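PDB 5Y5A: KLLA0F20702p from Kluyveromyces lactis, which is the Est1 telomerase subunit, probably recruiting telomerase to telomeres by binding Cdc13, represented here by its large amino-terminal part. Local coordinates for residues S508-L512 with P513-V517. Numbering follows the deposited sequence.
Sequences SMDNL and PDRLV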
# COMPACT_ATOMS: atom_id res chain seq x y z
N SER A 508 -17.69 -8.65 -18.25
CA SER A 508 -18.12 -9.23 -19.51
C SER A 508 -17.43 -8.56 -20.70
O SER A 508 -17.69 -8.90 -21.85
CB SER A 508 -19.65 -9.13 -19.65
OG SER A 508 -20.07 -7.78 -19.70
N MET A 509 -16.55 -7.60 -20.41
CA MET A 509 -15.82 -6.90 -21.46
C MET A 509 -14.46 -7.54 -21.73
O MET A 509 -13.94 -8.32 -20.92
CB MET A 509 -15.65 -5.42 -21.09
CG MET A 509 -16.96 -4.66 -20.93
SD MET A 509 -16.74 -2.96 -20.40
CE MET A 509 -16.18 -2.19 -21.92
N ASP A 510 -13.89 -7.21 -22.88
CA ASP A 510 -12.61 -7.75 -23.32
C ASP A 510 -11.43 -7.07 -22.64
O ASP A 510 -11.58 -5.97 -22.09
CB ASP A 510 -12.48 -7.60 -24.84
CG ASP A 510 -12.71 -6.17 -25.29
OD1 ASP A 510 -13.88 -5.79 -25.48
OD2 ASP A 510 -11.72 -5.43 -25.45
N ASN A 511 -10.27 -7.71 -22.69
CA ASN A 511 -9.03 -7.16 -22.15
C ASN A 511 -9.18 -6.72 -20.70
O ASN A 511 -8.67 -5.67 -20.31
CB ASN A 511 -8.55 -5.97 -22.99
CG ASN A 511 -8.26 -6.36 -24.43
OD1 ASN A 511 -7.57 -7.34 -24.69
ND2 ASN A 511 -8.81 -5.60 -25.37
N LEU A 512 -9.91 -7.52 -19.92
CA LEU A 512 -10.23 -7.16 -18.55
C LEU A 512 -9.01 -6.87 -17.67
O LEU A 512 -9.02 -5.89 -16.93
CB LEU A 512 -11.10 -8.26 -17.91
CG LEU A 512 -11.71 -7.93 -16.55
CD1 LEU A 512 -12.38 -6.56 -16.59
CD2 LEU A 512 -12.72 -9.00 -16.14
N PRO A 513 -7.95 -7.71 -17.74
CA PRO A 513 -6.76 -7.39 -16.93
C PRO A 513 -6.20 -6.01 -17.22
O PRO A 513 -5.84 -5.30 -16.29
CB PRO A 513 -5.76 -8.48 -17.34
CG PRO A 513 -6.62 -9.64 -17.71
CD PRO A 513 -7.79 -9.02 -18.42
N ASP A 514 -6.12 -5.64 -18.49
CA ASP A 514 -5.63 -4.31 -18.85
C ASP A 514 -6.58 -3.22 -18.37
O ASP A 514 -6.14 -2.16 -17.92
CB ASP A 514 -5.40 -4.20 -20.36
CG ASP A 514 -4.06 -4.78 -20.80
OD1 ASP A 514 -3.20 -5.03 -19.92
OD2 ASP A 514 -3.85 -4.97 -22.01
N ARG A 515 -7.89 -3.49 -18.44
CA ARG A 515 -8.89 -2.52 -17.98
C ARG A 515 -8.72 -2.19 -16.52
O ARG A 515 -8.91 -1.05 -16.10
CB ARG A 515 -10.32 -3.06 -18.17
CG ARG A 515 -10.70 -3.26 -19.60
CD ARG A 515 -12.19 -3.53 -19.71
NE ARG A 515 -12.55 -3.67 -21.11
CZ ARG A 515 -12.72 -2.64 -21.93
NH1 ARG A 515 -12.55 -1.40 -21.48
NH2 ARG A 515 -13.05 -2.85 -23.20
N LEU A 516 -8.36 -3.21 -15.74
CA LEU A 516 -8.25 -3.07 -14.29
C LEU A 516 -6.88 -2.51 -13.89
O LEU A 516 -6.59 -2.40 -12.70
CB LEU A 516 -8.52 -4.41 -13.61
CG LEU A 516 -9.91 -5.02 -13.87
CD1 LEU A 516 -10.13 -6.31 -13.08
CD2 LEU A 516 -11.01 -4.02 -13.57
N VAL A 517 -6.05 -2.18 -14.87
CA VAL A 517 -4.83 -1.42 -14.59
C VAL A 517 -4.77 -0.16 -15.46
O VAL A 517 -3.69 0.31 -15.79
CB VAL A 517 -3.54 -2.25 -14.82
CG1 VAL A 517 -3.38 -3.31 -13.73
CG2 VAL A 517 -3.51 -2.86 -16.22
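Met-509 lays its terminal methyl on one face of the Arg-515 guanidinium, offset toward the rim, with CE 3.4 Å from NH2. The chain of Met-509 bends at its last torsion (chi3 76°) to bring CE over that face, and the two side chains cross at about a right angle. At the guanidinium edge, in its plane, lies OD1 of Asp-510; the carboxylate is turned 72° from that plane, and OD2 of Asp-510 makes a long salt bridge of 3.7 Å to NH2 of Arg-515. A closer hold comes from the backbone: NE of Arg-515 donates to the carbonyl O of Asp-510 at 2.7 Å, nearly in line with the C=O but bent at the hydrogen (136°), with the oxygen tilted out of the guanidinium plane. Extended from CG to NE, the arginine runs back toward the residues before the helix to reach this carbonyl, while its NH1 bonds the carbonyl O of Asp-479. With an alanine in place of Arg-515, the Asp-510 carbonyl would probably lose this donor and the Met-509 methyl its flat support. These contacts tie the loop just before the short helix 512-515 to its last residue, in a mainly helical chain of the Est1 family, related to TPR proteins. Asn-511 occupies the N-cap position, and the first turn is marked by the bond from N of Arg-515 to O of Asn-511, 3.0 Å. Next along, N of Leu-516 donates to O of Leu-512, also at 3.0 Å. Alongside, CD1 of Leu-512 packs on CG of Leu-516 at 4.0 Å, and Leu-516 also touches Phe-481 and an aromatic side chain of the bound peptide.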